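Local coordinates for designed helical repeat protein (Synthetic construct, PDB 5CWF), which has no known biological activity, being a computationally designed scaffold of successive packed alpha-helices, crystallised here with several calcium ions, at residues A65-D70 and K111-E116; R74-A79 and E120-A125; A103-L108 and R150-A155; D115-E120 and N158-A163; A126-A131 and R168-E173. All coordinates share one frame; numbering follows the deposited sequence. Where two conformers were deposited one is given.

Contact 1 of 5, residues A65-D70 and K111-E116; sequences AKNNDD and KNNDDE. With CA (calcium ion), chain L; CA (calcium ion), chain H.
Two interhelical turns of the designed solenoid lie side by side here: the one joining helix 48-67 to helix 70-89 and the one leading from helix 93-111 into helix 115-134. Asp115 OD1, in the first turn of helix 115-134, accepts two bonds from the other turn. Asn68 ND2 gives it a nearly straight bond of 2.9 Å (168°), lying in the amide plane and using the anti lone pair. Asp69 N, 3.1 Å from the same OD1, comes from above the carboxylate plane. Replacing Asp115 with an alanine would remove both acceptor bonds and would probably loosen the turn at Asn68 and Asp69. Alongside, the amides of Asn67 and Asn113 stack with their planes 27° apart, and a calcium ion joins the pair: it binds Asn67 O at 2.2 Å, Asn113 OD1 at 2.4 Å and a water. Asn67 ND2 donates to Ala110 O and, at 3.0 Å, to a second water that passes the link on to Lys111 O. A separate calcium ion is held by Asp70 OD2 together with Asp24. The metal accounts for the approach of two oxygens, Asn67 O and Asn113 OD1, that have no proton to share, while the two N-H groups at Asp115 OD1 would be expected to favour its charged form.

Contact 2 of 5, residues R74-A79 and E120-A125; sequences REIARA and EIARAA
Helices 70-89 and 115-134 run in roughly the same direction, 26° apart and 8.9 Å between segment axes, as neighbours in the helical repeat fold. Apolar contact centres on the Ala122 methyl. Its CB sits 4.2 Å from Ile76 CG1 and 4.2 Å from Ala79 CB, and rests on the backbone at Glu75 O, 3.9 Å away. Such small side chains let the backbones come close. Ionic contact lies at the outer border. Arg123, extended from CG to NE, offers NE to Glu75 OE1 at 2.9 Å (161°), in the guanidinium plane and on the syn lone pair; NH2 adds a weak bond to Glu75 OE2 at 3.2 Å, the carboxylate being turned 50° from the guanidinium. Glu75 OE2 also pairs with Arg119 NE. An alanine at Glu75 would take away this shared acceptor and would probably leave the Arg119 and Arg123 side chains less well fixed. The chemistry is thus alanine packing inside, with one carboxylate shared by two arginines of the same helix at the outer border.

Contact 3 of 5, residues A103-L108 and R150-A155; sequences AKAVLL and RVLDAA
Helices 93-111 and 138-156 pack side by side in the alpha-solenoid, their segment axes 16° apart and 8.3 Å at closest approach, and the interlock is built from alanine bumps and leucine branches. The Ala105 methyl is the principal bump of the first helix. It presses into the hollow between Val151, Leu152 and Ala155, with CB 3.7 Å from Leu152 CA and 3.8 Å from Val151 CG1. Because this methyl is so small, Ala105 and Leu152 bring their CA atoms to within 4.4 Å. Leu152 replies from one flank: its CG stands anti to the backbone N (chi1 176°), which swings CD1 across to the backbone of the first helix, 3.7 Å from Ala105 N, and alongside Lys104 CB at 3.9 Å. Lys104 lends just this root to the packing, since its extended chain carries the amine away. On the other flank, Ala155 is the bump of the second helix, while Leu108, one turn on from Ala105 and likewise with CG anti to the backbone N, folds a branch over the backbone beside it. Behind this seam, Ile121 of helix 115-134 touches both Ala105 and Val151, closing the core side. The closest approach of a methyl to a backbone oxygen is Ala155 CB to Ala105 O, 3.6 Å, with Leu108 CD2 reaching Ala155 C at 3.9 Å.

Contact 4 of 5, residues D115-E120 and N158-A163; sequences DEVARE and NDDETA. With CA (calcium ion), chain J.
The Asn158 amide has Val117 over one face: CG2 stands 3.5 Å from OD1 and within touch of CG and ND2, and CG1 flanks the same oxygen. ND2 probably donates to Asp114 OD2. The carboxylates of Glu116 and Asp160 cross obliquely, 43° apart; Glu116 CG lies 3.4 Å from Asp160 OD2, and the like-charged pair Glu116 OE2 and Asp160 OD2 stays 3.9 Å apart, with Arg164 offering long, weak pairing to both. Asp160 binds calcium through OD1 at 2.4 Å, its CG in the crowded position between backbone N and carbonyl carbon (chi1 52°), while Glu161 chelates the ion with both oxygens. Residues 158-163 span a turn between helices: Asn158, with positive phi, is the C-prime residue of the Schellman motif ending helix 138-156, and Asp159 is the N-cap of helix 160-176. Asp159 OD1 accepts from Thr162 N at 3.0 Å, met from above the carboxylate plane, and OD2 takes a very short bond from Thr162 OG1, 2.5 Å. Further in, Glu120 CB packs on Ala163 CB at 3.7 Å.

Contact 5 of 5, residues A126-A131 and R168-E173; sequences AEIVEA and RQAAEE. With CA (calcium ion), chain I.
Glu172 OE1 is gripped by one calcium ion, 2.6 Å away, which Glu175 of the same helix also binds; the ion sits on the side of helix 160-176 turned from its partner. At the Gln169 amide, Arg150 NH1 of helix 138-156 donates to OE1, while NE2 bonds to Glu165 OE2 of its own helix. Between segments 126-131 and 168-173 there are no such bonds. The two run nearly parallel, 13° apart and 8.5 Å between axes, and the Ala170 methyl fills the seam: Ile128 CG1 comes within 3.8 Å of Ala170 CB, and Glu127 CB within 4.0 Å. Ile128 carries CG1 beside its backbone N (chi1 -72°), and the side chain also meets Met144, Leu147 and Val151 of helix 138-156, so Ala170 borders the core made by these residues. Glu127, bent at chi2 (-67°), brings OE1 to 3.8 Å from Ala171 CB. Further along, Ala131 CB approaches Ala170 O at 4.4 Å. Contact here therefore rests on apolar fit with a glutamate's aliphatic root included, while the carboxylate of Glu127 stays at the border and the calcium-binding Glu172 lies on the far side of its helix.

In the fold
Contacts 2 and 5 are buried, contacts 3 and 4 partly so, and contact 1 lies at the surface. Helix 115-134 runs through contacts 1, 2, 4 and 5; contact 3 pairs helices 93-111 and 138-156, and is locked to contact 2 where Ile121 meets Val151, Ala105 and Ala155. Contacts 1 and 4 share Asp115 and Glu116 and sit on the same side of the chain's centre, at the helix ends, where caps, side-chain bonds and calcium prevail. Contacts 2, 3 and 5 lie within helices and depend on alanine and branched aliphatic packing; contact 2 adds a salt bridge, which Glu75 extends to Arg119 of contact 4, while in contact 5 calcium lies on the far side of helix 160-176.

Contact 1 of 5, residues A65-D70 and K111-E116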
# COMPACT_ATOMS: atom_id res chain seq x y z
N ALA A 65 -2.87 -7.25 -9.37
CA ALA A 65 -2.25 -7.86 -10.54
C ALA A 65 -3.30 -8.66 -11.32
O ALA A 65 -3.27 -8.73 -12.54
CB ALA A 65 -1.10 -8.75 -10.16
N LYS A 66 -4.25 -9.22 -10.59
CA LYS A 66 -5.29 -10.03 -11.21
C LYS A 66 -6.45 -9.21 -11.75
O LYS A 66 -7.00 -9.52 -12.80
CB LYS A 66 -5.80 -11.04 -10.18
CG LYS A 66 -6.90 -11.96 -10.65
CD LYS A 66 -7.14 -13.06 -9.62
CE LYS A 66 -8.61 -13.45 -9.52
NZ LYS A 66 -9.42 -12.43 -8.79
N ASN A 67 -6.83 -8.16 -11.02
CA ASN A 67 -8.05 -7.42 -11.33
C ASN A 67 -7.85 -6.18 -12.18
O ASN A 67 -8.72 -5.85 -12.98
CB ASN A 67 -8.76 -7.01 -10.03
CG ASN A 67 -9.38 -8.20 -9.30
OD1 ASN A 67 -9.57 -9.26 -9.89
ND2 ASN A 67 -9.73 -8.01 -8.04
N ASN A 68 -6.75 -5.48 -12.00
CA ASN A 68 -6.62 -4.15 -12.60
C ASN A 68 -5.78 -4.09 -13.88
O ASN A 68 -5.04 -5.01 -14.20
CB ASN A 68 -6.06 -3.19 -11.56
CG ASN A 68 -6.99 -3.02 -10.38
OD1 ASN A 68 -6.73 -3.53 -9.30
ND2 ASN A 68 -8.10 -2.31 -10.59
N ASP A 69 -5.94 -2.98 -14.59
CA ASP A 69 -5.08 -2.60 -15.71
C ASP A 69 -3.61 -2.65 -15.32
O ASP A 69 -3.29 -2.44 -14.15
CB ASP A 69 -5.46 -1.20 -16.17
CG ASP A 69 -4.64 -0.72 -17.35
OD1 ASP A 69 -4.44 -1.50 -18.30
OD2 ASP A 69 -4.17 0.44 -17.31
N ASP A 70 -2.72 -2.92 -16.28
CA ASP A 70 -1.28 -3.01 -15.98
C ASP A 70 -0.77 -1.79 -15.27
O ASP A 70 -0.04 -1.88 -14.27
CB ASP A 70 -0.45 -3.13 -17.28
CG ASP A 70 -0.64 -4.43 -17.99
OD1 ASP A 70 -1.20 -5.39 -17.41
OD2 ASP A 70 -0.21 -4.48 -19.16
N LYS A 111 -9.78 -5.02 -4.69
CA LYS A 111 -10.81 -6.05 -4.67
C LYS A 111 -12.10 -5.61 -5.35
O LYS A 111 -12.86 -6.43 -5.88
CB LYS A 111 -11.09 -6.45 -3.20
CG LYS A 111 -12.05 -7.60 -2.99
CD LYS A 111 -12.25 -7.91 -1.51
CE LYS A 111 -10.97 -8.37 -0.82
NZ LYS A 111 -11.18 -8.76 0.61
N ASN A 112 -12.31 -4.30 -5.39
CA ASN A 112 -13.55 -3.76 -5.94
C ASN A 112 -13.55 -3.68 -7.46
O ASN A 112 -14.54 -3.28 -8.06
CB ASN A 112 -13.83 -2.39 -5.32
CG ASN A 112 -14.42 -2.49 -3.92
OD1 ASN A 112 -14.82 -3.56 -3.46
ND2 ASN A 112 -14.46 -1.36 -3.21
N ASN A 113 -12.43 -4.03 -8.09
CA ASN A 113 -12.37 -4.08 -9.56
C ASN A 113 -12.65 -2.76 -10.32
O ASN A 113 -13.15 -2.81 -11.45
CB ASN A 113 -13.34 -5.15 -10.08
CG ASN A 113 -12.64 -6.19 -10.96
OD1 ASN A 113 -11.83 -5.84 -11.83
ND2 ASN A 113 -13.02 -7.46 -10.80
N ASP A 114 -12.47 -1.61 -9.67
CA ASP A 114 -12.58 -0.32 -10.37
C ASP A 114 -11.20 0.36 -10.59
O ASP A 114 -10.54 0.75 -9.62
CB ASP A 114 -13.54 0.61 -9.59
CG ASP A 114 -13.81 1.92 -10.31
OD1 ASP A 114 -12.89 2.53 -10.89
OD2 ASP A 114 -14.99 2.31 -10.36
N ASP A 115 -10.75 0.47 -11.85
CA ASP A 115 -9.40 0.99 -12.11
C ASP A 115 -9.17 2.44 -11.67
O ASP A 115 -8.07 2.78 -11.25
CB ASP A 115 -9.04 0.92 -13.60
CG ASP A 115 -8.70 -0.48 -14.08
OD1 ASP A 115 -8.24 -1.31 -13.27
OD2 ASP A 115 -8.84 -0.74 -15.29
N GLU A 116 -10.19 3.29 -11.79
CA GLU A 116 -10.02 4.70 -11.45
C GLU A 116 -9.92 4.86 -9.94
O GLU A 116 -9.09 5.62 -9.43
CB GLU A 116 -11.17 5.55 -12.03
CG GLU A 116 -11.11 7.06 -11.73
CD GLU A 116 -10.35 7.86 -12.78
OE1 GLU A 116 -9.30 7.36 -13.24
OE2 GLU A 116 -10.82 8.96 -13.16
CA CA L . -10.72 -5.62 -13.97
CA CA H . -0.38 -6.40 -20.30
O HOH W 1 -12.04 -9.22 -6.58
O HOH W 2 0.08 -8.14 -21.98
O HOH W 3 0.25 -5.00 -22.02
O HOH W 4 -11.20 -7.88 -13.91

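Contact 2 of 5, residues R74-A79 and E120-A125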
# COMPACT_ATOMS: atom_id res chain seq x y z
N ARG A 74 0.67 -1.40 -11.40
CA ARG A 74 1.97 -0.83 -11.05
C ARG A 74 1.86 0.16 -9.90
O ARG A 74 2.72 0.20 -9.03
CB ARG A 74 2.60 -0.12 -12.24
CG ARG A 74 3.33 -0.99 -13.18
CD ARG A 74 3.76 -0.17 -14.40
NE ARG A 74 5.04 0.50 -14.23
CZ ARG A 74 5.65 1.16 -15.20
NH1 ARG A 74 5.05 1.25 -16.37
NH2 ARG A 74 6.84 1.72 -15.01
N GLU A 75 0.81 0.97 -9.91
CA GLU A 75 0.64 1.97 -8.85
C GLU A 75 0.34 1.36 -7.50
O GLU A 75 0.83 1.84 -6.49
CB GLU A 75 -0.44 2.99 -9.22
CG GLU A 75 -0.11 3.69 -10.55
CD GLU A 75 -0.56 5.13 -10.60
OE1 GLU A 75 -0.29 5.88 -9.64
OE2 GLU A 75 -1.19 5.50 -11.60
N ILE A 76 -0.47 0.30 -7.47
CA ILE A 76 -0.75 -0.38 -6.22
C ILE A 76 0.53 -1.05 -5.72
O ILE A 76 0.84 -0.97 -4.53
CB ILE A 76 -1.90 -1.40 -6.37
CG1 ILE A 76 -3.22 -0.64 -6.48
CG2 ILE A 76 -1.99 -2.32 -5.17
CD1 ILE A 76 -4.39 -1.48 -7.00
N ALA A 77 1.28 -1.71 -6.61
CA ALA A 77 2.53 -2.34 -6.20
C ALA A 77 3.51 -1.28 -5.67
O ALA A 77 4.18 -1.48 -4.64
CB ALA A 77 3.15 -3.11 -7.36
N ARG A 78 3.58 -0.14 -6.34
CA ARG A 78 4.47 0.91 -5.84
C ARG A 78 4.03 1.42 -4.48
O ARG A 78 4.87 1.65 -3.59
CB ARG A 78 4.56 2.09 -6.81
CG ARG A 78 5.41 3.23 -6.20
CD ARG A 78 5.62 4.44 -7.10
NE ARG A 78 6.20 5.52 -6.30
CZ ARG A 78 7.47 5.64 -5.96
NH1 ARG A 78 8.39 4.78 -6.39
NH2 ARG A 78 7.84 6.66 -5.19
N ALA A 79 2.73 1.63 -4.32
CA ALA A 79 2.20 2.13 -3.04
C ALA A 79 2.54 1.15 -1.95
O ALA A 79 2.96 1.55 -0.86
CB ALA A 79 0.73 2.34 -3.10
N GLU A 120 -6.62 6.10 -7.69
CA GLU A 120 -6.67 7.28 -6.82
C GLU A 120 -6.42 6.91 -5.35
O GLU A 120 -5.86 7.70 -4.61
CB GLU A 120 -7.99 8.02 -6.95
CG GLU A 120 -8.27 8.64 -8.34
CD GLU A 120 -7.14 9.48 -8.93
OE1 GLU A 120 -6.31 10.02 -8.19
OE2 GLU A 120 -7.14 9.68 -10.16
N ILE A 121 -6.88 5.73 -4.92
CA ILE A 121 -6.61 5.28 -3.54
C ILE A 121 -5.11 5.05 -3.37
O ILE A 121 -4.51 5.52 -2.40
CB ILE A 121 -7.44 4.00 -3.20
CG1 ILE A 121 -8.94 4.33 -3.18
CG2 ILE A 121 -6.99 3.38 -1.88
CD1 ILE A 121 -9.38 5.25 -2.05
N ALA A 122 -4.48 4.41 -4.35
CA ALA A 122 -3.04 4.17 -4.28
C ALA A 122 -2.29 5.50 -4.21
O ALA A 122 -1.32 5.63 -3.48
CB ALA A 122 -2.58 3.36 -5.47
N ARG A 123 -2.74 6.49 -4.98
CA ARG A 123 -2.05 7.78 -5.00
C ARG A 123 -2.20 8.55 -3.68
O ARG A 123 -1.28 9.25 -3.24
CB ARG A 123 -2.55 8.61 -6.17
CG ARG A 123 -1.93 8.14 -7.44
CD ARG A 123 -2.56 8.77 -8.66
NE ARG A 123 -1.77 8.42 -9.84
CZ ARG A 123 -1.89 9.02 -11.02
NH1 ARG A 123 -2.76 10.01 -11.17
NH2 ARG A 123 -1.13 8.64 -12.03
N ALA A 124 -3.37 8.47 -3.08
CA ALA A 124 -3.62 9.10 -1.80
C ALA A 124 -2.73 8.47 -0.71
O ALA A 124 -2.10 9.17 0.07
CB ALA A 124 -5.10 9.00 -1.45
N ALA A 125 -2.67 7.14 -0.71
CA ALA A 125 -1.79 6.40 0.19
C ALA A 125 -0.35 6.85 -0.02
O ALA A 125 0.39 7.10 0.93
CB ALA A 125 -1.93 4.90 -0.04

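Contact 3 of 5, residues A103-L108 and R150-A155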
# COMPACT_ATOMS: atom_id res chain seq x y z
N ALA A 103 -3.11 0.04 4.00
CA ALA A 103 -3.05 -1.31 3.43
C ALA A 103 -4.45 -1.88 3.23
O ALA A 103 -4.75 -2.48 2.20
CB ALA A 103 -2.23 -2.23 4.34
N LYS A 104 -5.33 -1.64 4.20
CA LYS A 104 -6.71 -2.08 4.06
C LYS A 104 -7.41 -1.37 2.90
O LYS A 104 -8.22 -1.98 2.20
CB LYS A 104 -7.49 -1.83 5.35
CG LYS A 104 -7.15 -2.82 6.47
CD LYS A 104 -7.82 -2.40 7.77
CE LYS A 104 -7.56 -3.37 8.91
NZ LYS A 104 -8.17 -2.90 10.20
N ALA A 105 -7.09 -0.09 2.70
CA ALA A 105 -7.72 0.68 1.63
C ALA A 105 -7.27 0.23 0.22
O ALA A 105 -8.10 0.14 -0.68
CB ALA A 105 -7.40 2.17 1.81
N VAL A 106 -5.98 -0.01 0.04
CA VAL A 106 -5.51 -0.46 -1.27
C VAL A 106 -6.02 -1.88 -1.51
O VAL A 106 -6.33 -2.23 -2.63
CB VAL A 106 -3.95 -0.36 -1.43
CG1 VAL A 106 -3.51 1.11 -1.36
CG2 VAL A 106 -3.21 -1.20 -0.42
N LEU A 107 -6.16 -2.69 -0.47
CA LEU A 107 -6.71 -4.04 -0.65
C LEU A 107 -8.16 -4.00 -1.12
O LEU A 107 -8.54 -4.65 -2.10
CB LEU A 107 -6.62 -4.82 0.66
CG LEU A 107 -7.21 -6.24 0.71
CD1 LEU A 107 -6.63 -7.13 -0.35
CD2 LEU A 107 -6.99 -6.84 2.10
N LEU A 108 -8.96 -3.17 -0.46
CA LEU A 108 -10.36 -3.05 -0.83
C LEU A 108 -10.48 -2.46 -2.24
O LEU A 108 -11.30 -2.93 -3.04
CB LEU A 108 -11.09 -2.20 0.20
CG LEU A 108 -12.61 -2.11 0.07
CD1 LEU A 108 -13.22 -3.49 0.08
CD2 LEU A 108 -13.17 -1.27 1.20
N ARG A 150 -9.79 8.25 6.27
CA ARG A 150 -10.68 8.77 5.21
C ARG A 150 -10.43 8.09 3.86
O ARG A 150 -11.37 7.88 3.10
CB ARG A 150 -10.51 10.28 5.09
CG ARG A 150 -11.05 11.00 6.30
CD ARG A 150 -10.79 12.50 6.25
NE ARG A 150 -11.31 13.11 5.04
CZ ARG A 150 -10.80 14.21 4.48
NH1 ARG A 150 -9.79 14.85 5.06
NH2 ARG A 150 -11.32 14.70 3.36
N VAL A 151 -9.19 7.71 3.60
CA VAL A 151 -8.86 6.98 2.37
C VAL A 151 -9.56 5.62 2.39
O VAL A 151 -10.16 5.20 1.39
CB VAL A 151 -7.33 6.77 2.23
CG1 VAL A 151 -7.01 5.88 1.02
CG2 VAL A 151 -6.63 8.10 2.07
N LEU A 152 -9.51 4.95 3.53
CA LEU A 152 -10.19 3.67 3.69
C LEU A 152 -11.69 3.82 3.48
O LEU A 152 -12.31 2.99 2.79
CB LEU A 152 -9.85 3.07 5.08
CG LEU A 152 -10.52 1.76 5.48
CD1 LEU A 152 -10.32 0.68 4.40
CD2 LEU A 152 -9.97 1.27 6.81
N ASP A 153 -12.29 4.88 4.03
CA ASP A 153 -13.72 5.11 3.86
C ASP A 153 -14.03 5.36 2.37
O ASP A 153 -15.04 4.85 1.83
CB ASP A 153 -14.21 6.29 4.72
CG ASP A 153 -14.28 5.95 6.21
OD1 ASP A 153 -14.40 4.75 6.55
OD2 ASP A 153 -14.21 6.88 7.05
N ALA A 154 -13.15 6.10 1.71
CA ALA A 154 -13.31 6.38 0.27
C ALA A 154 -13.25 5.11 -0.56
O ALA A 154 -13.94 5.00 -1.57
CB ALA A 154 -12.24 7.36 -0.22
N ALA A 155 -12.37 4.19 -0.19
CA ALA A 155 -12.31 2.91 -0.87
C ALA A 155 -13.62 2.15 -0.64
O ALA A 155 -14.16 1.52 -1.57
CB ALA A 155 -11.12 2.11 -0.38

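Contact 4 of 5, residues D115-E120 and N158-A163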
# COMPACT_ATOMS: atom_id res chain seq x y z
N ASP A 115 -10.75 0.47 -11.85
CA ASP A 115 -9.40 0.99 -12.11
C ASP A 115 -9.17 2.44 -11.67
O ASP A 115 -8.07 2.78 -11.25
CB ASP A 115 -9.04 0.92 -13.60
CG ASP A 115 -8.70 -0.48 -14.08
OD1 ASP A 115 -8.24 -1.31 -13.27
OD2 ASP A 115 -8.84 -0.74 -15.29
N GLU A 116 -10.19 3.29 -11.79
CA GLU A 116 -10.02 4.70 -11.45
C GLU A 116 -9.92 4.86 -9.94
O GLU A 116 -9.09 5.62 -9.43
CB GLU A 116 -11.17 5.55 -12.03
CG GLU A 116 -11.11 7.06 -11.73
CD GLU A 116 -10.35 7.86 -12.78
OE1 GLU A 116 -9.30 7.36 -13.24
OE2 GLU A 116 -10.82 8.96 -13.16
N VAL A 117 -10.76 4.13 -9.21
CA VAL A 117 -10.70 4.17 -7.75
C VAL A 117 -9.39 3.57 -7.25
O VAL A 117 -8.74 4.13 -6.36
CB VAL A 117 -11.92 3.44 -7.14
CG1 VAL A 117 -11.75 3.23 -5.64
CG2 VAL A 117 -13.18 4.22 -7.45
N ALA A 118 -8.97 2.45 -7.84
CA ALA A 118 -7.75 1.81 -7.40
C ALA A 118 -6.58 2.76 -7.59
O ALA A 118 -5.73 2.89 -6.71
CB ALA A 118 -7.53 0.52 -8.15
N ARG A 119 -6.55 3.45 -8.73
CA ARG A 119 -5.46 4.39 -8.99
C ARG A 119 -5.45 5.55 -8.00
O ARG A 119 -4.39 5.96 -7.54
CB ARG A 119 -5.58 4.94 -10.41
CG ARG A 119 -4.70 6.16 -10.66
CD ARG A 119 -4.65 6.54 -12.15
NE ARG A 119 -3.91 5.56 -12.95
CZ ARG A 119 -3.74 5.65 -14.27
NH1 ARG A 119 -4.24 6.67 -14.94
NH2 ARG A 119 -3.05 4.71 -14.91
N GLU A 120 -6.62 6.10 -7.69
CA GLU A 120 -6.67 7.28 -6.82
C GLU A 120 -6.42 6.91 -5.35
O GLU A 120 -5.86 7.70 -4.61
CB GLU A 120 -7.99 8.02 -6.95
CG GLU A 120 -8.27 8.64 -8.34
CD GLU A 120 -7.14 9.48 -8.93
OE1 GLU A 120 -6.31 10.02 -8.19
OE2 GLU A 120 -7.14 9.68 -10.16
N ASN A 158 -16.21 3.46 -2.89
CA ASN A 158 -15.80 3.50 -4.29
C ASN A 158 -15.79 4.94 -4.82
O ASN A 158 -16.38 5.25 -5.83
CB ASN A 158 -16.71 2.61 -5.15
CG ASN A 158 -15.96 1.99 -6.34
OD1 ASN A 158 -14.85 1.46 -6.20
ND2 ASN A 158 -16.56 2.09 -7.52
N ASP A 159 -15.14 5.82 -4.06
CA ASP A 159 -15.25 7.27 -4.26
C ASP A 159 -13.91 7.86 -4.70
O ASP A 159 -13.08 8.25 -3.86
CB ASP A 159 -15.76 7.91 -2.96
CG ASP A 159 -16.00 9.40 -3.08
OD1 ASP A 159 -15.65 10.01 -4.12
OD2 ASP A 159 -16.54 9.97 -2.11
N ASP A 160 -13.69 7.92 -6.02
CA ASP A 160 -12.40 8.37 -6.56
C ASP A 160 -12.22 9.87 -6.38
O ASP A 160 -11.10 10.34 -6.18
CB ASP A 160 -12.26 7.99 -8.06
CG ASP A 160 -13.44 8.44 -8.94
OD1 ASP A 160 -14.61 8.16 -8.60
OD2 ASP A 160 -13.20 9.04 -10.01
N GLU A 161 -13.31 10.63 -6.41
CA GLU A 161 -13.23 12.07 -6.26
C GLU A 161 -12.72 12.43 -4.85
O GLU A 161 -11.84 13.28 -4.67
CB GLU A 161 -14.60 12.72 -6.54
CG GLU A 161 -15.03 12.68 -8.03
CD GLU A 161 -15.69 11.36 -8.47
OE1 GLU A 161 -16.05 10.53 -7.60
OE2 GLU A 161 -15.88 11.16 -9.71
N THR A 162 -13.25 11.76 -3.84
CA THR A 162 -12.82 12.00 -2.47
C THR A 162 -11.37 11.53 -2.26
O THR A 162 -10.60 12.18 -1.57
CB THR A 162 -13.78 11.31 -1.47
OG1 THR A 162 -15.08 11.89 -1.62
CG2 THR A 162 -13.32 11.49 -0.04
N ALA A 163 -11.00 10.42 -2.89
CA ALA A 163 -9.60 9.98 -2.79
C ALA A 163 -8.64 11.07 -3.29
O ALA A 163 -7.63 11.38 -2.64
CB ALA A 163 -9.40 8.69 -3.57
CA CA J . -16.78 8.72 -9.34
O HOH W 5 -17.45 7.74 -7.30

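Contact 5 of 5, residues A126-A131 and R168-E173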
# COMPACT_ATOMS: atom_id res chain seq x y z
N ALA A 126 0.05 6.94 -1.28
CA ALA A 126 1.42 7.36 -1.56
C ALA A 126 1.73 8.76 -1.06
O ALA A 126 2.85 9.02 -0.60
CB ALA A 126 1.71 7.27 -3.05
N GLU A 127 0.76 9.66 -1.12
CA GLU A 127 1.01 11.02 -0.67
C GLU A 127 1.18 11.08 0.83
O GLU A 127 2.01 11.81 1.35
CB GLU A 127 -0.12 11.98 -1.05
CG GLU A 127 -0.23 12.29 -2.51
CD GLU A 127 0.94 13.09 -3.06
OE1 GLU A 127 1.70 13.75 -2.30
OE2 GLU A 127 1.07 13.11 -4.29
N ILE A 128 0.37 10.29 1.52
CA ILE A 128 0.42 10.20 2.98
C ILE A 128 1.75 9.58 3.42
O ILE A 128 2.41 10.07 4.36
CB ILE A 128 -0.78 9.38 3.49
CG1 ILE A 128 -2.06 10.21 3.32
CG2 ILE A 128 -0.57 8.96 4.94
CD1 ILE A 128 -3.39 9.42 3.42
N VAL A 129 2.16 8.52 2.73
CA VAL A 129 3.47 7.90 3.05
C VAL A 129 4.60 8.90 2.86
O VAL A 129 5.44 9.09 3.76
CB VAL A 129 3.69 6.63 2.17
CG1 VAL A 129 5.11 6.10 2.28
CG2 VAL A 129 2.68 5.55 2.58
N GLU A 130 4.58 9.60 1.73
CA GLU A 130 5.64 10.58 1.43
C GLU A 130 5.73 11.64 2.52
O GLU A 130 6.82 12.01 2.96
CB GLU A 130 5.36 11.23 0.07
CG GLU A 130 6.42 12.19 -0.42
CD GLU A 130 6.01 12.92 -1.69
OE1 GLU A 130 5.22 12.36 -2.49
OE2 GLU A 130 6.47 14.07 -1.88
N ALA A 131 4.58 12.08 3.01
CA ALA A 131 4.55 13.09 4.08
C ALA A 131 5.20 12.58 5.36
O ALA A 131 5.91 13.32 6.06
CB ALA A 131 3.11 13.49 4.35
N ARG A 168 -4.56 15.61 -2.21
CA ARG A 168 -4.20 17.03 -2.22
C ARG A 168 -4.01 17.58 -0.80
O ARG A 168 -3.09 18.34 -0.55
CB ARG A 168 -5.24 17.88 -2.95
CG ARG A 168 -5.29 17.70 -4.47
CD ARG A 168 -6.36 18.60 -5.11
NE ARG A 168 -7.73 18.26 -4.73
CZ ARG A 168 -8.61 17.66 -5.53
NH1 ARG A 168 -8.30 17.32 -6.78
NH2 ARG A 168 -9.83 17.40 -5.06
N GLN A 169 -4.90 17.21 0.11
CA GLN A 169 -4.78 17.67 1.50
C GLN A 169 -3.52 17.11 2.16
O GLN A 169 -2.86 17.81 2.92
CB GLN A 169 -5.99 17.26 2.33
CG GLN A 169 -7.27 17.99 2.00
CD GLN A 169 -8.48 17.37 2.68
OE1 GLN A 169 -8.34 16.70 3.71
NE2 GLN A 169 -9.67 17.60 2.13
N ALA A 170 -3.16 15.86 1.86
CA ALA A 170 -1.94 15.31 2.42
C ALA A 170 -0.71 16.07 1.90
O ALA A 170 0.19 16.39 2.67
CB ALA A 170 -1.81 13.83 2.12
N ALA A 171 -0.69 16.38 0.60
CA ALA A 171 0.43 17.13 0.01
C ALA A 171 0.53 18.54 0.59
O ALA A 171 1.63 19.07 0.78
CB ALA A 171 0.28 17.18 -1.50
N GLU A 172 -0.62 19.15 0.87
CA GLU A 172 -0.66 20.49 1.45
C GLU A 172 -0.37 20.53 2.96
O GLU A 172 0.10 21.55 3.47
CB GLU A 172 -2.01 21.14 1.18
CG GLU A 172 -2.24 21.47 -0.30
CD GLU A 172 -1.25 22.50 -0.84
OE1 GLU A 172 -1.03 22.53 -2.07
OE2 GLU A 172 -0.70 23.28 -0.03
N GLU A 173 -0.68 19.46 3.68
CA GLU A 173 -0.31 19.39 5.10
C GLU A 173 1.22 19.35 5.22
O GLU A 173 1.79 19.92 6.15
CB GLU A 173 -0.94 18.18 5.79
CG GLU A 173 -0.83 18.26 7.31
CD GLU A 173 -1.59 19.43 7.90
OE1 GLU A 173 -2.64 19.81 7.33
OE2 GLU A 173 -1.14 19.99 8.92
CA CA I . 0.33 24.68 -2.39